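Side-chain contacts in beta-glucosidase (PDB 6JXG), which probably hydrolyses terminal, non-reducing beta-D-glucosyl residues with release of beta-D-glucose, as a secreted glycoside hydrolase family 3 enzyme of cellulose degradation: residues Ala44-Ser48 and Ile49-Glu53; Gly274-Ala277 and Gln278-Asp282; Ala359-Pro363 and Ala364-Ser368. All blocks are in the same frame, centred on the assembly; numbering follows the deposited sequence.

Contact 1 (Ala44-Ser48 and Ile49-Glu53)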
loop_
_atom_site.group_PDB
_atom_site.type_symbol
_atom_site.label_atom_id
_atom_site.label_comp_id
_atom_site.label_asym_id
_atom_site.label_seq_id
_atom_site.Cartn_x
_atom_site.Cartn_y
_atom_site.Cartn_z
ATOM N N ALA A 44 -12.491 3.366 26.582
ATOM C CA ALA A 44 -13.787 3.638 27.293
ATOM C C ALA A 44 -14.404 5.013 26.922
ATOM O O ALA A 44 -13.707 5.942 26.714
ATOM C CB ALA A 44 -13.546 3.625 28.781
ATOM N N ALA A 45 -15.727 5.097 26.868
ATOM C CA ALA A 45 -16.421 6.362 26.732
ATOM C C ALA A 45 -16.101 7.291 27.918
ATOM O O ALA A 45 -15.852 6.840 29.023
ATOM C CB ALA A 45 -17.943 6.077 26.678
ATOM N N VAL A 46 -16.140 8.579 27.665
ATOM C CA VAL A 46 -16.013 9.608 28.710
ATOM C C VAL A 46 -17.224 10.521 28.517
ATOM O O VAL A 46 -17.220 11.402 27.687
ATOM C CB VAL A 46 -14.712 10.391 28.596
ATOM C CG1 VAL A 46 -14.610 11.471 29.661
ATOM C CG2 VAL A 46 -13.512 9.439 28.652
ATOM N N ALA A 47 -18.268 10.264 29.302
ATOM C CA ALA A 47 -19.562 10.887 29.065
ATOM C C ALA A 47 -19.490 12.379 29.330
ATOM O O ALA A 47 -20.167 13.114 28.649
ATOM C CB ALA A 47 -20.655 10.212 29.899
ATOM N N SER A 48 -18.619 12.826 30.233
ATOM C CA SER A 48 -18.567 14.275 30.576
ATOM C C SER A 48 -18.163 15.144 29.382
ATOM O O SER A 48 -18.494 16.295 29.349
ATOM C CB SER A 48 -17.598 14.588 31.725
ATOM O OG SER A 48 -16.295 14.168 31.340
ATOM N N ILE A 49 -17.499 14.590 28.373
ATOM C CA ILE A 49 -17.184 15.378 27.180
ATOM C C ILE A 49 -17.846 14.834 25.924
ATOM O O ILE A 49 -17.490 15.256 24.785
ATOM C CB ILE A 49 -15.654 15.521 26.994
ATOM C CG1 ILE A 49 -14.976 14.137 26.899
ATOM C CG2 ILE A 49 -15.023 16.318 28.138
ATOM C CD1 ILE A 49 -13.542 14.200 26.355
ATOM N N GLY A 50 -18.783 13.869 26.101
ATOM C CA GLY A 50 -19.501 13.278 24.970
ATOM C C GLY A 50 -18.598 12.419 24.093
ATOM O O GLY A 50 -18.817 12.254 22.909
ATOM N N LEU A 51 -17.503 11.910 24.664
ATOM C CA LEU A 51 -16.595 11.060 23.896
ATOM C C LEU A 51 -17.129 9.630 23.923
ATOM O O LEU A 51 -17.275 9.062 25.006
ATOM C CB LEU A 51 -15.232 11.067 24.567
ATOM C CG LEU A 51 -14.112 10.331 23.791
ATOM C CD1 LEU A 51 -13.674 11.176 22.578
ATOM C CD2 LEU A 51 -12.917 10.176 24.709
ATOM N N PRO A 52 -17.337 9.031 22.762
ATOM C CA PRO A 52 -17.776 7.614 22.771
ATOM C C PRO A 52 -16.679 6.659 23.145
ATOM O O PRO A 52 -15.558 7.058 23.365
ATOM C CB PRO A 52 -18.209 7.371 21.342
ATOM C CG PRO A 52 -17.258 8.215 20.526
ATOM C CD PRO A 52 -17.004 9.484 21.392
ATOM N N GLU A 53 -17.028 5.374 23.194
ATOM C CA GLU A 53 -16.076 4.330 23.320
ATOM C C GLU A 53 -15.307 4.249 21.987
ATOM O O GLU A 53 -15.734 3.562 21.065
ATOM C CB GLU A 53 -16.808 3.037 23.667
ATOM C CG GLU A 53 -15.925 1.834 23.943
ATOM C CD GLU A 53 -16.703 0.599 24.354
ATOM O OE1 GLU A 53 -16.223 -0.529 24.219
ATOM O OE2 GLU A 53 -17.790 0.770 24.838
HETATM O O HOH W 1 -12.671 6.625 24.270
HETATM O O HOH W 2 -17.489 2.758 27.354
#
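Ile49 folds back on Val46 at the head of a tight, hairpin-like turn: its CG1 lies 3.9 Å from Val46 CG1, the two branched chains passing at a slant. With chi1 at 58°, that CG1 is wedged between the backbone N and the carbonyl carbon of its own residue, which turns it toward Val46. The N-H of Ile49 reaches Val46 O at 3.3 Å. Gly50 follows with phi 69° and psi 24°, a left-handed conformation that glycine adopts most easily, and its N donates to Ala47 O at 3.0 Å. Leu51 makes the single bridge. Its N reaches Val46 O at 3.1 Å, and its own O accepts from Val46 N at 2.9 Å, closing an antiparallel hydrogen-bonded pair. Val46 O is thus gripped by two N-H groups, those of Ile49 and Leu51, from opposite faces of its carbonyl plane. Gly50 and Leu51 together face Val46, the signature of a G1 beta bulge. Leu51 CD2 also packs on Val46 CG2 at 4.1 Å. Beyond the bridge Pro52, which has no N-H, uses its O instead: Ala45 CA-H points to it, and a water joins it to Ala44 O. Glu53, extended, ends at a second water that OE2 shares with Ala45 N, suiting a charged residue to this wetter end. The turn lies in the loop between strands 41-42 and 55-57; Ile49 and Leu51 rest on Leu289 of helix 278-294, Leu51 and Pro52 on Trp292 of that helix, while Val46 and Leu51 meet Ile28 of helix 22-29.

Contact 2 (Gly274-Ala277 and Gln278-Asp282)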
loop_
_atom_site.group_PDB
_atom_site.type_symbol
_atom_site.label_atom_id
_atom_site.label_comp_id
_atom_site.label_asym_id
_atom_site.label_seq_id
_atom_site.Cartn_x
_atom_site.Cartn_y
_atom_site.Cartn_z
ATOM N N GLY A 274 6.711 10.162 40.019
ATOM C CA GLY A 274 7.632 11.123 39.414
ATOM C C GLY A 274 8.354 10.633 38.187
ATOM O O GLY A 274 9.240 11.303 37.722
ATOM N N THR A 275 8.051 9.466 37.655
ATOM C CA THR A 275 8.838 8.920 36.523
ATOM C C THR A 275 8.243 9.339 35.154
ATOM O O THR A 275 8.935 9.309 34.138
ATOM C CB THR A 275 8.934 7.390 36.580
ATOM O OG1 THR A 275 7.643 6.823 36.778
ATOM C CG2 THR A 275 9.847 6.894 37.703
ATOM N N VAL A 276 6.974 9.712 35.124
ATOM C CA VAL A 276 6.280 10.277 33.939
ATOM C C VAL A 276 5.636 11.599 34.385
ATOM O O VAL A 276 4.956 11.652 35.377
ATOM C CB VAL A 276 5.157 9.351 33.430
ATOM C CG1 VAL A 276 4.404 9.984 32.293
ATOM C CG2 VAL A 276 5.744 8.003 32.906
ATOM N N ALA A 277 5.810 12.638 33.613
ATOM C CA ALA A 277 5.195 13.901 33.892
ATOM C C ALA A 277 3.708 13.923 33.584
ATOM O O ALA A 277 3.254 13.370 32.586
ATOM C CB ALA A 277 5.860 14.961 33.098
ATOM N N GLN A 278 2.945 14.529 34.480
ATOM C CA GLN A 278 1.534 14.838 34.183
ATOM C C GLN A 278 1.374 15.463 32.810
ATOM O O GLN A 278 0.431 15.122 32.119
ATOM C CB GLN A 278 0.973 15.836 35.206
ATOM C CG GLN A 278 -0.516 16.243 34.987
ATOM C CD GLN A 278 -1.434 15.063 35.204
ATOM O OE1 GLN A 278 -1.208 14.271 36.106
ATOM N NE2 GLN A 278 -2.428 14.892 34.338
ATOM N N SER A 279 2.280 16.369 32.426
ATOM C CA SER A 279 2.218 17.024 31.142
ATOM C C SER A 279 2.240 16.022 29.946
ATOM O O SER A 279 1.664 16.300 28.852
ATOM C CB SER A 279 3.362 18.007 31.008
ATOM O OG SER A 279 4.590 17.291 30.998
ATOM N N ARG A 280 2.869 14.883 30.164
ATOM C CA ARG A 280 2.989 13.865 29.115
ATOM C C ARG A 280 1.622 13.221 28.895
ATOM O O ARG A 280 1.121 13.124 27.754
ATOM C CB ARG A 280 4.099 12.837 29.431
ATOM C CG ARG A 280 4.311 11.749 28.302
ATOM C CD ARG A 280 4.996 12.298 27.043
ATOM N NE ARG A 280 4.034 12.712 26.059
ATOM C CZ ARG A 280 3.293 11.843 25.341
ATOM N NH1 ARG A 280 3.511 10.547 25.420
ATOM N NH2 ARG A 280 2.384 12.290 24.503
ATOM N N LEU A 281 0.974 12.830 29.974
ATOM C CA LEU A 281 -0.435 12.309 29.816
ATOM C C LEU A 281 -1.423 13.353 29.224
ATOM O O LEU A 281 -2.265 13.055 28.361
ATOM C CB LEU A 281 -0.987 11.777 31.154
ATOM C CG LEU A 281 -2.449 11.364 31.296
ATOM C CD1 LEU A 281 -2.808 10.255 30.312
ATOM C CD2 LEU A 281 -2.703 10.903 32.714
ATOM N N ASP A 282 -1.300 14.591 29.677
ATOM C CA ASP A 282 -2.102 15.676 29.172
ATOM C C ASP A 282 -1.863 15.826 27.678
ATOM O O ASP A 282 -2.825 16.038 26.925
ATOM C CB ASP A 282 -1.775 16.991 29.877
ATOM C CG ASP A 282 -2.281 17.021 31.340
ATOM O OD1 ASP A 282 -3.027 16.123 31.767
ATOM O OD2 ASP A 282 -1.963 18.005 32.061
#
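Val276 and Arg280 make the apolar side-chain touch at this helix start, Val276 CG1 lying 4.1 Å from Arg280 CB. Val276 holds CG1 opposite its backbone N (chi1 176°), which carries that methyl over to Arg280 CB; the arginine chain then bends away at chi2 and chi3. Ala277 CB also lies 3.4 Å from Ser279 OG, a plain van der Waals approach of methyl to hydroxyl. Among backbone bonds, Arg280 N donates to Ala277 O at 2.9 Å, and Asp282 N to Gln278 O at 3.0 Å. Ala277, the N-cap of helix 278-294, has no side-chain acceptor, hence the main-chain bond to Arg280. Three residues earlier, Gly274 takes the positive phi of the C-prime residue in the Schellman motif ending helix 265-272, so a short linker serves both helices. The polar side-chain bond runs along the new helix: Gln278 NE2 donates to Asp282 OD1 at 2.9 Å with an N-H...O angle of 154°. The acceptor lies nearly in the glutamine's amide plane, but the approach is from above the carboxylate plane. Charges also have partners beyond these segments: Asp282 OD1 pairs with Lys25, while the Arg280 guanidinium bonds Ala243 O and Leu247 O through NH1 and forms salt bridges with Asp248 and Asp283 through NH2. An aspartate this near the helix N-terminus probably interacts favourably with the helix dipole, and the lysine and glutamine donors are likely to stabilise its negative charge.

Contact 3 (Ala359-Pro363 and Ala364-Ser368); sequences AIDNP and AGINS
Asn362 carries the polar side of this contact, its OD1 accepting from Ala364 N at 2.9 Å with an N-H...O angle of 153°, an Asx turn laid on the beta turn. The donor stands above the amide's carbonyl plane. Turning CG opposite the backbone N (chi1 -179°) carries the amide forward, and its short arm can reach the N-H two residues on. Replacing Asn362 by an alanine would probably leave Ala364 N without its side-chain acceptor and allow the bend to flex more freely. The main-chain O of Asn362 is used as well, taking Gly365 N at 3.0 Å. That backbone bond closes a type I beta turn, Asn362 to Gly365, with proline suitably placed second because its ring already fixes phi near the turn value. Gly365 then opens a second type I turn ending at Ser368, and its phi of 124° would be hard for a residue with a side chain. Both turns belong to the loop between strand 351-355 and helix 396-406. In the second, Gly365 O accepts twice from Ser368, from OG at 2.7 Å and from N at 3.1 Å, serine being short enough to fold back on the carbonyl. Van der Waals contact is made by the Ile366 CG2 methyl, which lies against the Asp361 carboxylate, 3.5 Å from CG, the two chains side by side and pointing the same way. Ile366 also rests on Phe390, and Asp361 touches Leu393 and Ala395.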
loop_
_atom_site.group_PDB
_atom_site.type_symbol
_atom_site.label_atom_id
_atom_site.label_comp_id
_atom_site.label_asym_id
_atom_site.label_seq_id
_atom_site.Cartn_x
_atom_site.Cartn_y
_atom_site.Cartn_z
ATOM N N ALA A 359 -8.659 -20.199 -11.024
ATOM C CA ALA A 359 -9.690 -19.751 -11.910
ATOM C C ALA A 359 -11.071 -19.674 -11.270
ATOM O O ALA A 359 -11.959 -19.024 -11.843
ATOM C CB ALA A 359 -9.810 -20.666 -13.124
ATOM N N ILE A 360 -11.230 -20.384 -10.150
ATOM C CA ILE A 360 -12.525 -20.560 -9.467
ATOM C C ILE A 360 -12.461 -20.184 -8.012
ATOM O O ILE A 360 -11.395 -20.189 -7.417
ATOM C CB ILE A 360 -13.017 -22.026 -9.560
ATOM C CG1 ILE A 360 -11.989 -22.966 -8.912
ATOM C CG2 ILE A 360 -13.370 -22.316 -11.014
ATOM C CD1 ILE A 360 -12.458 -24.387 -8.779
ATOM N N ASP A 361 -13.608 -19.816 -7.457
ATOM C CA ASP A 361 -13.670 -19.528 -6.035
ATOM C C ASP A 361 -13.316 -20.814 -5.230
ATOM O O ASP A 361 -13.634 -21.944 -5.659
ATOM C CB ASP A 361 -15.050 -19.067 -5.641
ATOM C CG ASP A 361 -15.298 -17.576 -5.948
ATOM O OD1 ASP A 361 -14.345 -16.864 -6.264
ATOM O OD2 ASP A 361 -16.426 -17.155 -5.844
ATOM N N ASN A 362 -12.714 -20.610 -4.078
ATOM C CA ASN A 362 -12.358 -21.667 -3.151
ATOM C C ASN A 362 -13.585 -22.520 -2.936
ATOM O O ASN A 362 -14.599 -21.979 -2.529
ATOM C CB ASN A 362 -11.878 -21.087 -1.840
ATOM C CG ASN A 362 -11.461 -22.174 -0.841
ATOM O OD1 ASN A 362 -11.821 -23.374 -0.988
ATOM N ND2 ASN A 362 -10.667 -21.797 0.127
ATOM N N PRO A 363 -13.521 -23.819 -3.293
ATOM C CA PRO A 363 -14.702 -24.698 -3.178
ATOM C C PRO A 363 -15.205 -24.822 -1.742
ATOM O O PRO A 363 -16.352 -25.056 -1.562
ATOM C CB PRO A 363 -14.182 -26.070 -3.669
ATOM C CG PRO A 363 -13.018 -25.767 -4.538
ATOM C CD PRO A 363 -12.424 -24.457 -4.061
ATOM N N ALA A 364 -14.358 -24.659 -0.742
ATOM C CA ALA A 364 -14.802 -24.723 0.665
ATOM C C ALA A 364 -15.493 -23.423 1.114
ATOM O O ALA A 364 -16.021 -23.354 2.192
ATOM C CB ALA A 364 -13.600 -25.012 1.555
ATOM N N GLY A 365 -15.411 -22.363 0.319
ATOM C CA GLY A 365 -15.973 -21.070 0.682
ATOM C C GLY A 365 -14.923 -19.938 0.654
ATOM O O GLY A 365 -13.764 -20.146 1.086
ATOM N N ILE A 366 -15.328 -18.773 0.123
ATOM C CA ILE A 366 -14.367 -17.707 -0.166
ATOM C C ILE A 366 -13.824 -17.124 1.144
ATOM O O ILE A 366 -12.721 -16.582 1.140
ATOM C CB ILE A 366 -14.923 -16.589 -1.106
ATOM C CG1 ILE A 366 -16.172 -15.955 -0.474
ATOM C CG2 ILE A 366 -15.192 -17.170 -2.503
ATOM C CD1 ILE A 366 -16.931 -14.962 -1.302
ATOM N N ASN A 367 -14.619 -17.250 2.239
ATOM C CA ASN A 367 -14.192 -16.807 3.577
ATOM C C ASN A 367 -13.924 -17.955 4.549
ATOM O O ASN A 367 -13.914 -17.723 5.749
ATOM C CB ASN A 367 -15.242 -15.873 4.173
ATOM C CG ASN A 367 -15.432 -14.629 3.356
ATOM O OD1 ASN A 367 -14.462 -13.997 2.911
ATOM N ND2 ASN A 367 -16.713 -14.247 3.138
ATOM N N SER A 368 -13.650 -19.155 4.005
ATOM C CA SER A 368 -13.454 -20.309 4.812
ATOM C C SER A 368 -12.133 -20.421 5.484
ATOM O O SER A 368 -11.998 -21.256 6.342
ATOM C CB SER A 368 -13.707 -21.609 4.001
ATOM O OG SER A 368 -12.771 -21.806 2.940
#

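How the contacts relate
The contacts follow one another along the chain in numerical order. Contacts 1 and 2 share the family 3 N-terminal range, of the TIM-barrel clan, with centres about 22 Å apart and nearest atoms about 11 Å apart. Helix 278-294 connects them: contact 2 holds its beginning and the linker before it, and Leu289 and Trp292 further along it pack against the hairpin-like turn of contact 1. Helix 22-29 also borders both. Contact 3 lies in the C-terminal range, in a loop leaving a strand of a different sheet, with its centre about 42 Å from that of contact 1 and about 52 Å from that of contact 2. Local turns and a helix start thus shape separate connections in two parts of the enzyme.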